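Local coordinates for putative oxidoreductase YfjR (Streptomyces aurantiacus, PDB 4OQZ), which is an S-selective imine reductase of the HIBADH-related family and probably uses NADPH, bound by a Rossmann-type domain, to reduce imines to amines, at residues A[215-218]-A[219-223]; A[166-169]-A[170-173]; A[206-209]-A[210-213]; A[143-146]-A[147-151]; A[240-243]-A[244-248]. All coordinates share one frame; numbering follows the deposited sequence.

Along the chain the order is interaction 4, 2, 3, 1 and 5. Interaction 4 stands apart: it lies on helix 138-151 of the NAD-binding domain, its centre about 48 Å from that of interaction 5, on the opposite side of the chain's centre. Interaction 2 sits on the long helix 163-191, its centre about 5 Å from that of the chain, where the chain passes into the helical C-terminal domain. Interactions 3 and 1 adjoin in sequence and share helix 211-224, with centres about 15 Å apart, while interaction 5 lies on the following helix 234-250. Interactions 1, 2, 3 and 5 all touch the second subunit, so these helices build the dimer as well as the domain.

Interaction 1: residues A[215-218]-A[219-223]; sequences IDFY and AARID
On helix 211-224 of the C-terminal domain, Arg-221 reaches back one turn to lie against both Phe-217 and Tyr-218, whose rings also touch each other, CD1 of Phe-217 lying over a face of the Tyr-218 ring toward its rim. CD of Arg-221 stands over one face of the Phe-217 ring, 4.1 Å from the centroid and 27° off the ring normal, a CH-pi contact. The guanidinium group is turned only 18° from the plane of that ring, but 72° from the plane of the Tyr-218 ring, to which NH1 comes obliquely, 3.6 Å from CD2 of Tyr-218. A bend at chi3 turns the chain beyond CD, bringing NH1 beside the tyrosine ring. These i to i+4 and i to i+3 pairings follow the helical repeat, and the backbone bonds are the i to i+4 ones of an alpha helix: Ile-222 N donates to Tyr-218 O at 3.0 Å, and Ala-219 N to Ile-215 O at 2.8 Å. CD1 of Ile-222 also packs 4.2 Å from CB of Tyr-218. The tyrosine OH is bonded to Asp-232, and its ring meets Phe-278 of its own chain and, across the dimer interface, Trp-184 of the second subunit, both edge-to-face.

Interaction 2: residues A[166-169]-A[170-173]; sequences ALMY and QLNM
Met-173 folds back against the ring of Tyr-169, one turn earlier in helix 163-191. Its CB lies 3.9 Å from Tyr-169 O, the carbonyl that also accepts the backbone N-H of Met-173. CG comes nearer to the same oxygen and meets the ring obliquely, 3.7 Å from CE2 of Tyr-169. The bend at chi2 then brings SD obliquely to the ring, 4.4 Å from the centroid and 28° off the normal, with CZ of Tyr-169 the nearest ring atom at 4.0 Å; that at chi3 turns the terminal CE. The tyrosine meets it because its own CG is anti to the backbone N (chi1 -170°), which swings the ring toward the next turn. On another side of the helix Leu-167 and Leu-171 lie alongside each other, their CD2 atoms 3.7 Å apart, and SD of Met-168 packs 4.1 Å from the same CD2 of Leu-171. Around the helix, Tyr-169 rests on Leu-119 of strand 112-119, whereas Leu-171 and Met-173 pack on Leu-189 and Val-244 of the second subunit. The pairing of Tyr-169 with Met-173 is a Met-aromatic contact at i to i+4 spacing, on the long helix leading from the Rossmann-type domain into the C-terminal domain.

Interaction 3: residues A[206-209]-A[210-213]; sequences ENFA and GMGQ
At Gly-210, where helix 197-209 gives way to helix 211-224, hydrogen bonding to Glu-206, Asn-207 and Phe-208 loosens. Gly-210 N still donates to Glu-206 O at 3.0 Å in the alpha-helical pattern, and more weakly to Asn-207 O. The next N-H shortens the step: Met-211 N bonds to Phe-208 O at 3.2 Å, approaching from above the carbonyl plane, 70° out of it, although the N-H itself points fairly straight at the oxygen (156°). One residue further on, the direct bond is replaced by a water that probably donates to Phe-208 O at 2.9 Å and accepts from Gly-212 N at 3.0 Å.

Among the side chains, Met-211 spans the junction. Its CB lies 3.3 Å from Phe-208 O, and bends at chi2 and chi3 fold the chain back so that the CE methyl touches Asn-207, 3.5 Å from OD1. The same methyl meets the Phe-208 ring obliquely, at 4.2 Å from CD1. The asparagine's ND2 makes a weak bond with Asn-172 O of the second subunit. Phe-208 packs on Ala-179 and Ser-182 of helix 163-191, while Met-211 rests on Ala-179 of the second subunit.

Phe-208 O is therefore shared between a backbone N-H and a water, so the N-H of Gly-212, which has no direct bond to that carbonyl, is satisfied through the water. On the side of Met-211 the contact is nonbonded packing of a methyl group against an amide oxygen and a ring.

Interaction 4: residues A[143-146]-A[147-151]; sequences QHRA and ALEVI
Helix 138-151 is kinked, the N-H groups of Ala-147 and Val-150 lacking the regular i to i+4 bond: Leu-148 N donates to His-144 O at 3.1 Å and Glu-149 N to Arg-145 O at 2.9 Å, whereas Ala-147 N makes just a weak bond to His-144 O and Val-150 N steps back three residues to Ala-147 O. Arg-145 and Glu-149 come near each other across this turn without a direct salt bridge, Arg-145 NE standing 4.1 Å from Glu-149 OE2. A water fills the interval. It lies at the edge of the guanidinium group, in its plane, accepting from Arg-145 NE at 2.8 Å and donating to Glu-149 OE2 at 2.6 Å. The arginine reaches it with an extended chain, its CG anti to the backbone N (chi1 -176°), and the guanidinium and carboxylate planes are turned 71° apart. The helix packs inward through Leu-148, which rests on Ile-63 and Val-89 of strands 61-64 and 87-90 in the mixed sheet; His-144 NE2 is bonded to Glu-60. This helix joins strands 131-135 and 154-159 in a beta-alpha-beta unit of the NAD-binding domain. Because the opposite charges meet through a water, their attraction is probably modest, while the two hydrogen bonds of that water still link the side chains.

Interaction 5: residues A[240-243]-A[244-248]; sequences SMEH and VVHTN
Met-241 and Val-244 make the close apolar part of this turn of helix 234-250. Two bends in the methionine chain, at chi2 (-43°) and chi3 (-64°), lay its end across the valine, with CE of Met-241 3.8 Å from CG1 of Val-244 and SD 4.0 Å from CB. Thr-247 adds a tight polar contact: its OG1, placed beside the backbone N (chi1 -57°), donates to His-243 O at 2.7 Å from above the carbonyl plane, while Thr-247 N reaches that oxygen at 2.9 Å from the opposite face. Val-244 O is gripped in the same two-sided way by Asn-248, whose ND2 donates at 2.7 Å in addition to the backbone N. The more exposed side is looser, Glu-242 OE2 staying 4.4 Å from His-246 NE2, although His-246 sets its ring edge close to the backbone, CD2 3.1 Å from Glu-242 O. The other carboxylate oxygen of Glu-242 is bonded to His-266. Met-241 packs against Pro-258, Val-261 and Phe-265 of helix 256-269, and Thr-247 and Asn-248 lie on Leu-189 of helix 163-191; from the second subunit Gln-170 packs on Val-244 and Thr-247, and Trp-177 bonds to Ser-240 OG.

Interaction 1: residues A[215-218]-A[219-223]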
loop_
_atom_site.group_PDB
_atom_site.type_symbol
_atom_site.label_atom_id
_atom_site.label_comp_id
_atom_site.label_asym_id
_atom_site.label_seq_id
_atom_site.Cartn_x
_atom_site.Cartn_y
_atom_site.Cartn_z
ATOM N N ILE A 215 9.173 -3.821 -4.469
ATOM C CA ILE A 215 9.166 -5.080 -3.721
ATOM C C ILE A 215 10.139 -6.155 -4.292
ATOM O O ILE A 215 10.729 -6.881 -3.506
ATOM C CB ILE A 215 7.787 -5.620 -3.184
ATOM C CG1 ILE A 215 7.388 -7.020 -3.678
ATOM C CG2 ILE A 215 6.619 -4.599 -3.054
ATOM C CD1 ILE A 215 7.221 -7.182 -5.012
ATOM N N ASP A 216 10.284 -6.245 -5.639
ATOM C CA ASP A 216 11.177 -7.201 -6.310
ATOM C C ASP A 216 12.624 -6.851 -6.041
ATOM O O ASP A 216 13.404 -7.751 -5.748
ATOM C CB ASP A 216 10.930 -7.257 -7.820
ATOM C CG ASP A 216 9.666 -7.982 -8.219
ATOM O OD1 ASP A 216 9.313 -8.975 -7.547
ATOM O OD2 ASP A 216 9.073 -7.608 -9.255
ATOM N N PHE A 217 12.957 -5.535 -6.107
ATOM C CA PHE A 217 14.272 -4.980 -5.836
ATOM C C PHE A 217 14.641 -5.275 -4.396
ATOM O O PHE A 217 15.749 -5.750 -4.142
ATOM C CB PHE A 217 14.321 -3.462 -6.100
ATOM C CG PHE A 217 15.687 -2.845 -5.854
ATOM C CD1 PHE A 217 15.928 -2.080 -4.717
ATOM C CD2 PHE A 217 16.716 -3.003 -6.775
ATOM C CE1 PHE A 217 17.170 -1.485 -4.507
ATOM C CE2 PHE A 217 17.972 -2.433 -6.548
ATOM C CZ PHE A 217 18.199 -1.690 -5.411
ATOM N N TYR A 218 13.713 -5.021 -3.462
ATOM C CA TYR A 218 13.977 -5.291 -2.061
ATOM C C TYR A 218 13.957 -6.750 -1.640
ATOM O O TYR A 218 14.758 -7.113 -0.786
ATOM C CB TYR A 218 13.224 -4.362 -1.118
ATOM C CG TYR A 218 13.800 -2.965 -1.133
ATOM C CD1 TYR A 218 13.202 -1.951 -1.875
ATOM C CD2 TYR A 218 14.948 -2.655 -0.412
ATOM C CE1 TYR A 218 13.750 -0.669 -1.922
ATOM C CE2 TYR A 218 15.505 -1.378 -0.451
ATOM C CZ TYR A 218 14.896 -0.384 -1.200
ATOM O OH TYR A 218 15.444 0.875 -1.259
ATOM N N ALA A 219 13.094 -7.592 -2.247
ATOM C CA ALA A 219 13.005 -9.029 -1.937
ATOM C C ALA A 219 14.347 -9.717 -2.070
ATOM O O ALA A 219 14.704 -10.503 -1.196
ATOM C CB ALA A 219 12.009 -9.719 -2.855
ATOM N N ALA A 220 15.077 -9.450 -3.179
ATOM C CA ALA A 220 16.376 -10.053 -3.487
ATOM C C ALA A 220 17.440 -9.699 -2.455
ATOM O O ALA A 220 18.253 -10.548 -2.095
ATOM C CB ALA A 220 16.840 -9.628 -4.876
ATOM N N ARG A 221 17.424 -8.445 -1.975
ATOM C CA ARG A 221 18.396 -7.942 -1.008
ATOM C C ARG A 221 18.129 -8.500 0.397
ATOM O O ARG A 221 19.090 -8.811 1.092
ATOM C CB ARG A 221 18.385 -6.404 -0.995
ATOM C CG ARG A 221 18.571 -5.734 -2.362
ATOM C CD ARG A 221 18.231 -4.248 -2.332
ATOM N NE ARG A 221 19.305 -3.464 -1.732
ATOM C CZ ARG A 221 19.347 -3.099 -0.455
ATOM N NH1 ARG A 221 18.358 -3.431 0.374
ATOM N NH2 ARG A 221 20.375 -2.401 0.005
ATOM N N ILE A 222 16.836 -8.616 0.822
ATOM C CA ILE A 222 16.459 -9.153 2.143
ATOM C C ILE A 222 16.867 -10.629 2.248
ATOM O O ILE A 222 17.476 -11.045 3.247
ATOM C CB ILE A 222 14.934 -8.973 2.454
ATOM C CG1 ILE A 222 14.509 -7.494 2.410
ATOM C CG2 ILE A 222 14.584 -9.599 3.810
ATOM C CD1 ILE A 222 12.963 -7.229 1.969
ATOM N N ASP A 223 16.497 -11.422 1.223
ATOM C CA ASP A 223 16.780 -12.853 1.179
ATOM C C ASP A 223 18.253 -13.172 1.205
ATOM O O ASP A 223 18.625 -14.238 1.689
ATOM C CB ASP A 223 16.053 -13.533 0.012
ATOM C CG ASP A 223 14.544 -13.561 0.188
ATOM O OD1 ASP A 223 14.077 -13.455 1.345
ATOM O OD2 ASP A 223 13.831 -13.711 -0.827
#

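Interaction 2: residues A[166-169]-A[170-173]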
loop_
_atom_site.group_PDB
_atom_site.type_symbol
_atom_site.label_atom_id
_atom_site.label_comp_id
_atom_site.label_asym_id
_atom_site.label_seq_id
_atom_site.Cartn_x
_atom_site.Cartn_y
_atom_site.Cartn_z
ATOM N N ALA A 166 -4.487 -19.893 5.343
ATOM C CA ALA A 166 -4.851 -18.879 6.333
ATOM C C ALA A 166 -3.732 -17.858 6.443
ATOM O O ALA A 166 -4.011 -16.674 6.488
ATOM C CB ALA A 166 -5.098 -19.533 7.694
ATOM N N LEU A 167 -2.460 -18.321 6.482
ATOM C CA LEU A 167 -1.279 -17.471 6.537
ATOM C C LEU A 167 -1.294 -16.557 5.320
ATOM O O LEU A 167 -1.310 -15.336 5.481
ATOM C CB LEU A 167 -0.018 -18.364 6.521
ATOM C CG LEU A 167 1.246 -17.912 7.214
ATOM C CD1 LEU A 167 2.423 -18.643 6.608
ATOM C CD2 LEU A 167 1.499 -16.403 7.099
ATOM N N MET A 168 -1.385 -17.142 4.106
ATOM C CA MET A 168 -1.456 -16.394 2.835
ATOM C C MET A 168 -2.570 -15.371 2.847
ATOM O O MET A 168 -2.375 -14.221 2.404
ATOM C CB MET A 168 -1.627 -17.377 1.671
ATOM C CG MET A 168 -0.490 -17.354 0.634
ATOM S SD MET A 168 1.243 -17.222 1.144
ATOM C CE MET A 168 1.347 -18.540 2.171
ATOM N N TYR A 169 -3.745 -15.775 3.403
ATOM C CA TYR A 169 -4.859 -14.863 3.557
ATOM C C TYR A 169 -4.462 -13.658 4.443
ATOM O O TYR A 169 -4.673 -12.514 4.013
ATOM C CB TYR A 169 -6.121 -15.583 4.091
ATOM C CG TYR A 169 -7.353 -14.707 4.018
ATOM C CD1 TYR A 169 -8.061 -14.563 2.825
ATOM C CD2 TYR A 169 -7.749 -13.937 5.109
ATOM C CE1 TYR A 169 -9.176 -13.724 2.742
ATOM C CE2 TYR A 169 -8.840 -13.072 5.028
ATOM C CZ TYR A 169 -9.566 -12.990 3.853
ATOM O OH TYR A 169 -10.647 -12.153 3.788
ATOM N N GLN A 170 -3.819 -13.911 5.613
ATOM C CA GLN A 170 -3.379 -12.833 6.516
ATOM C C GLN A 170 -2.329 -11.923 5.874
ATOM O O GLN A 170 -2.387 -10.704 6.044
ATOM C CB GLN A 170 -2.907 -13.363 7.885
ATOM C CG GLN A 170 -3.922 -14.232 8.645
ATOM C CD GLN A 170 -5.249 -13.566 8.932
ATOM O OE1 GLN A 170 -5.364 -12.346 9.053
ATOM N NE2 GLN A 170 -6.291 -14.362 9.017
ATOM N N LEU A 171 -1.417 -12.523 5.078
ATOM C CA LEU A 171 -0.338 -11.838 4.367
ATOM C C LEU A 171 -0.947 -10.832 3.420
ATOM O O LEU A 171 -0.469 -9.700 3.329
ATOM C CB LEU A 171 0.546 -12.861 3.624
ATOM C CG LEU A 171 2.007 -13.093 4.066
ATOM C CD1 LEU A 171 2.330 -12.530 5.459
ATOM C CD2 LEU A 171 2.377 -14.548 3.987
ATOM N N ASN A 172 -2.065 -11.213 2.778
ATOM C CA ASN A 172 -2.822 -10.326 1.915
ATOM C C ASN A 172 -3.438 -9.143 2.714
ATOM O O ASN A 172 -3.364 -7.997 2.272
ATOM C CB ASN A 172 -3.949 -11.113 1.216
ATOM C CG ASN A 172 -4.658 -10.317 0.164
ATOM O OD1 ASN A 172 -5.586 -9.542 0.433
ATOM N ND2 ASN A 172 -4.205 -10.464 -1.060
ATOM N N MET A 173 -4.073 -9.435 3.856
ATOM C CA MET A 173 -4.762 -8.437 4.682
ATOM C C MET A 173 -3.769 -7.478 5.360
ATOM O O MET A 173 -4.096 -6.309 5.552
ATOM C CB MET A 173 -5.695 -9.120 5.697
ATOM C CG MET A 173 -6.781 -10.009 5.078
ATOM S SD MET A 173 -7.518 -9.540 3.466
ATOM C CE MET A 173 -8.350 -8.132 3.894
#

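Interaction 3: residues A[206-209]-A[210-213]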
loop_
_atom_site.group_PDB
_atom_site.type_symbol
_atom_site.label_atom_id
_atom_site.label_comp_id
_atom_site.label_asym_id
_atom_site.label_seq_id
_atom_site.Cartn_x
_atom_site.Cartn_y
_atom_site.Cartn_z
ATOM N N GLU A 206 -1.536 4.715 -9.499
ATOM C CA GLU A 206 -0.239 4.702 -10.189
ATOM C C GLU A 206 0.869 4.396 -9.208
ATOM O O GLU A 206 1.795 3.652 -9.546
ATOM C CB GLU A 206 0.021 6.080 -10.840
ATOM C CG GLU A 206 1.234 6.165 -11.759
ATOM C CD GLU A 206 1.170 5.380 -13.060
ATOM O OE1 GLU A 206 0.423 5.802 -13.973
ATOM O OE2 GLU A 206 1.907 4.373 -13.185
ATOM N N ASN A 207 0.794 4.983 -7.995
ATOM C CA ASN A 207 1.763 4.718 -6.947
ATOM C C ASN A 207 1.732 3.201 -6.584
ATOM O O ASN A 207 2.765 2.544 -6.588
ATOM C CB ASN A 207 1.488 5.616 -5.725
ATOM C CG ASN A 207 2.621 5.686 -4.715
ATOM O OD1 ASN A 207 3.665 5.003 -4.819
ATOM N ND2 ASN A 207 2.483 6.583 -3.754
ATOM N N PHE A 208 0.550 2.636 -6.337
ATOM C CA PHE A 208 0.420 1.223 -5.995
ATOM C C PHE A 208 0.829 0.320 -7.137
ATOM O O PHE A 208 1.455 -0.712 -6.891
ATOM C CB PHE A 208 -1.018 0.898 -5.582
ATOM C CG PHE A 208 -1.353 1.377 -4.184
ATOM C CD1 PHE A 208 -0.544 1.050 -3.104
ATOM C CD2 PHE A 208 -2.502 2.106 -3.943
ATOM C CE1 PHE A 208 -0.867 1.474 -1.803
ATOM C CE2 PHE A 208 -2.812 2.544 -2.639
ATOM C CZ PHE A 208 -1.993 2.215 -1.588
ATOM N N ALA A 209 0.457 0.700 -8.380
ATOM C CA ALA A 209 0.825 -0.035 -9.596
ATOM C C ALA A 209 2.368 -0.138 -9.775
ATOM O O ALA A 209 2.869 -1.174 -10.223
ATOM C CB ALA A 209 0.194 0.632 -10.800
ATOM N N GLY A 210 3.105 0.908 -9.392
ATOM C CA GLY A 210 4.565 0.893 -9.506
ATOM C C GLY A 210 5.289 0.326 -8.296
ATOM O O GLY A 210 6.517 0.322 -8.269
ATOM N N MET A 211 4.555 -0.135 -7.264
ATOM C CA MET A 211 5.146 -0.684 -6.031
ATOM C C MET A 211 5.910 -2.001 -6.245
ATOM O O MET A 211 6.980 -2.184 -5.652
ATOM C CB MET A 211 4.089 -0.814 -4.927
ATOM C CG MET A 211 4.670 -0.668 -3.526
ATOM S SD MET A 211 5.164 1.037 -3.172
ATOM C CE MET A 211 3.623 1.845 -3.274
ATOM N N GLY A 212 5.372 -2.884 -7.093
ATOM C CA GLY A 212 5.977 -4.178 -7.431
ATOM C C GLY A 212 7.444 -4.137 -7.849
ATOM O O GLY A 212 8.205 -5.073 -7.575
ATOM N N GLN A 213 7.864 -3.037 -8.500
ATOM C CA GLN A 213 9.248 -2.804 -8.928
ATOM C C GLN A 213 10.128 -2.737 -7.672
ATOM O O GLN A 213 11.185 -3.377 -7.617
ATOM C CB GLN A 213 9.317 -1.478 -9.701
ATOM C CG GLN A 213 10.116 -1.542 -11.001
ATOM C CD GLN A 213 9.400 -2.235 -12.141
ATOM O OE1 GLN A 213 8.312 -1.825 -12.572
ATOM N NE2 GLN A 213 10.025 -3.269 -12.691
HETATM O O HOH W 1 2.475 -3.358 -7.685
#

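Interaction 4: residues A[143-146]-A[147-151]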
loop_
_atom_site.group_PDB
_atom_site.type_symbol
_atom_site.label_atom_id
_atom_site.label_comp_id
_atom_site.label_asym_id
_atom_site.label_seq_id
_atom_site.Cartn_x
_atom_site.Cartn_y
_atom_site.Cartn_z
ATOM N N GLN A 143 -9.078 -33.819 -6.238
ATOM C CA GLN A 143 -10.351 -34.480 -6.541
ATOM C C GLN A 143 -11.478 -33.489 -6.762
ATOM O O GLN A 143 -12.303 -33.675 -7.657
ATOM C CB GLN A 143 -10.723 -35.440 -5.389
ATOM C CG GLN A 143 -11.826 -36.450 -5.726
ATOM C CD GLN A 143 -12.448 -37.105 -4.507
ATOM O OE1 GLN A 143 -11.772 -37.446 -3.518
ATOM N NE2 GLN A 143 -13.758 -37.330 -4.570
ATOM N N HIS A 144 -11.514 -32.442 -5.942
ATOM C CA HIS A 144 -12.583 -31.447 -5.944
ATOM C C HIS A 144 -12.241 -30.069 -6.579
ATOM O O HIS A 144 -13.065 -29.167 -6.512
ATOM C CB HIS A 144 -13.095 -31.276 -4.505
ATOM C CG HIS A 144 -13.641 -32.536 -3.912
ATOM N ND1 HIS A 144 -14.891 -33.013 -4.261
ATOM C CD2 HIS A 144 -13.085 -33.382 -3.011
ATOM C CE1 HIS A 144 -15.054 -34.129 -3.572
ATOM N NE2 HIS A 144 -14.003 -34.385 -2.795
ATOM N N ARG A 145 -11.057 -29.932 -7.214
ATOM C CA ARG A 145 -10.573 -28.684 -7.841
ATOM C C ARG A 145 -11.602 -27.993 -8.783
ATOM O O ARG A 145 -11.808 -26.778 -8.662
ATOM C CB ARG A 145 -9.237 -28.931 -8.543
ATOM C CG ARG A 145 -8.633 -27.691 -9.125
ATOM C CD ARG A 145 -7.196 -27.946 -9.442
ATOM N NE ARG A 145 -6.527 -26.696 -9.764
ATOM C CZ ARG A 145 -5.226 -26.581 -9.977
ATOM N NH1 ARG A 145 -4.432 -27.644 -9.878
ATOM N NH2 ARG A 145 -4.702 -25.399 -10.272
ATOM N N ALA A 146 -12.215 -28.762 -9.712
ATOM C CA ALA A 146 -13.257 -28.268 -10.639
ATOM C C ALA A 146 -14.427 -27.613 -9.882
ATOM O O ALA A 146 -14.928 -26.586 -10.334
ATOM C CB ALA A 146 -13.772 -29.393 -11.537
ATOM N N ALA A 147 -14.826 -28.179 -8.718
ATOM C CA ALA A 147 -15.886 -27.633 -7.873
ATOM C C ALA A 147 -15.443 -26.366 -7.145
ATOM O O ALA A 147 -16.227 -25.440 -7.028
ATOM C CB ALA A 147 -16.357 -28.677 -6.874
ATOM N N LEU A 148 -14.187 -26.292 -6.691
ATOM C CA LEU A 148 -13.668 -25.094 -6.028
ATOM C C LEU A 148 -13.486 -23.965 -7.043
ATOM O O LEU A 148 -13.565 -22.797 -6.656
ATOM C CB LEU A 148 -12.343 -25.397 -5.302
ATOM C CG LEU A 148 -12.380 -26.570 -4.334
ATOM C CD1 LEU A 148 -10.979 -26.997 -3.962
ATOM C CD2 LEU A 148 -13.263 -26.264 -3.120
ATOM N N GLU A 149 -13.336 -24.308 -8.350
ATOM C CA GLU A 149 -13.212 -23.321 -9.431
ATOM C C GLU A 149 -14.549 -22.570 -9.658
ATOM O O GLU A 149 -14.570 -21.526 -10.336
ATOM C CB GLU A 149 -12.730 -23.964 -10.738
ATOM C CG GLU A 149 -11.252 -24.322 -10.706
ATOM C CD GLU A 149 -10.735 -25.018 -11.949
ATOM O OE1 GLU A 149 -11.547 -25.515 -12.762
ATOM O OE2 GLU A 149 -9.498 -25.062 -12.109
ATOM N N VAL A 150 -15.641 -23.097 -9.072
ATOM C CA VAL A 150 -16.959 -22.473 -9.154
ATOM C C VAL A 150 -16.928 -21.249 -8.237
ATOM O O VAL A 150 -17.433 -20.200 -8.647
ATOM C CB VAL A 150 -18.125 -23.449 -8.867
ATOM C CG1 VAL A 150 -19.478 -22.732 -8.850
ATOM C CG2 VAL A 150 -18.142 -24.584 -9.881
ATOM N N ILE A 151 -16.285 -21.366 -7.042
ATOM C CA ILE A 151 -16.112 -20.273 -6.067
ATOM C C ILE A 151 -15.285 -19.131 -6.700
ATOM O O ILE A 151 -15.775 -18.005 -6.758
ATOM C CB ILE A 151 -15.533 -20.768 -4.708
ATOM C CG1 ILE A 151 -16.575 -21.652 -3.969
ATOM C CG2 ILE A 151 -15.089 -19.593 -3.815
ATOM C CD1 ILE A 151 -15.890 -22.752 -3.023
HETATM O O HOH W 2 -7.941 -24.282 -10.245
#

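Interaction 5: residues A[240-243]-A[244-248]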
loop_
_atom_site.group_PDB
_atom_site.type_symbol
_atom_site.label_atom_id
_atom_site.label_comp_id
_atom_site.label_asym_id
_atom_site.label_seq_id
_atom_site.Cartn_x
_atom_site.Cartn_y
_atom_site.Cartn_z
ATOM N N SER A 240 11.602 12.020 5.838
ATOM C CA SER A 240 10.518 12.115 4.884
ATOM C C SER A 240 9.196 11.899 5.632
ATOM O O SER A 240 8.247 12.661 5.439
ATOM C CB SER A 240 10.706 11.109 3.756
ATOM O OG SER A 240 9.657 11.219 2.809
ATOM N N MET A 241 9.176 10.915 6.550
ATOM C CA MET A 241 8.001 10.658 7.367
ATOM C C MET A 241 7.693 11.803 8.349
ATOM O O MET A 241 6.517 12.048 8.627
ATOM C CB MET A 241 8.086 9.298 8.063
ATOM C CG MET A 241 7.526 8.170 7.233
ATOM S SD MET A 241 5.964 8.526 6.370
ATOM C CE MET A 241 4.806 8.802 7.790
ATOM N N GLU A 242 8.733 12.535 8.812
ATOM C CA GLU A 242 8.576 13.706 9.696
ATOM C C GLU A 242 7.804 14.788 8.928
ATOM O O GLU A 242 6.889 15.384 9.479
ATOM C CB GLU A 242 9.940 14.262 10.160
ATOM C CG GLU A 242 10.709 13.377 11.130
ATOM C CD GLU A 242 10.952 13.869 12.546
ATOM O OE1 GLU A 242 11.862 13.312 13.201
ATOM O OE2 GLU A 242 10.222 14.774 13.016
ATOM N N HIS A 243 8.135 14.977 7.632
ATOM C CA HIS A 243 7.486 15.922 6.720
ATOM C C HIS A 243 6.022 15.558 6.478
ATOM O O HIS A 243 5.178 16.460 6.493
ATOM C CB HIS A 243 8.269 16.017 5.392
ATOM C CG HIS A 243 9.654 16.575 5.537
ATOM N ND1 HIS A 243 10.001 17.404 6.603
ATOM C CD2 HIS A 243 10.737 16.417 4.743
ATOM C CE1 HIS A 243 11.276 17.705 6.423
ATOM N NE2 HIS A 243 11.763 17.136 5.319
ATOM N N VAL A 244 5.718 14.237 6.267
ATOM C CA VAL A 244 4.356 13.706 6.097
ATOM C C VAL A 244 3.577 14.044 7.383
ATOM O O VAL A 244 2.502 14.635 7.296
ATOM C CB VAL A 244 4.341 12.184 5.750
ATOM C CG1 VAL A 244 2.938 11.581 5.904
ATOM C CG2 VAL A 244 4.873 11.935 4.326
ATOM N N VAL A 245 4.155 13.738 8.568
ATOM C CA VAL A 245 3.565 14.075 9.886
ATOM C C VAL A 245 3.332 15.588 10.018
ATOM O O VAL A 245 2.275 15.994 10.515
ATOM C CB VAL A 245 4.394 13.493 11.071
ATOM C CG1 VAL A 245 4.138 14.241 12.388
ATOM C CG2 VAL A 245 4.119 12.005 11.255
ATOM N N HIS A 246 4.302 16.421 9.587
ATOM C CA HIS A 246 4.159 17.881 9.717
ATOM C C HIS A 246 3.071 18.463 8.821
ATOM O O HIS A 246 2.247 19.232 9.305
ATOM C CB HIS A 246 5.502 18.615 9.555
ATOM C CG HIS A 246 6.321 18.659 10.812
ATOM N ND1 HIS A 246 6.108 19.628 11.783
ATOM C CD2 HIS A 246 7.333 17.854 11.215
ATOM C CE1 HIS A 246 6.993 19.380 12.738
ATOM N NE2 HIS A 246 7.748 18.317 12.442
ATOM N N THR A 247 3.014 18.025 7.549
ATOM C CA THR A 247 2.025 18.435 6.540
ATOM C C THR A 247 0.594 18.181 7.034
ATOM O O THR A 247 -0.293 19.018 6.826
ATOM C CB THR A 247 2.306 17.672 5.226
ATOM O OG1 THR A 247 3.639 17.937 4.799
ATOM C CG2 THR A 247 1.351 18.031 4.114
ATOM N N ASN A 248 0.367 17.013 7.638
ATOM C CA ASN A 248 -0.932 16.616 8.155
ATOM C C ASN A 248 -1.274 17.430 9.405
ATOM O O ASN A 248 -2.404 17.906 9.538
ATOM C CB ASN A 248 -0.969 15.114 8.421
ATOM C CG ASN A 248 -1.092 14.304 7.172
ATOM O OD1 ASN A 248 -2.182 14.079 6.649
ATOM N ND2 ASN A 248 0.027 13.863 6.647
#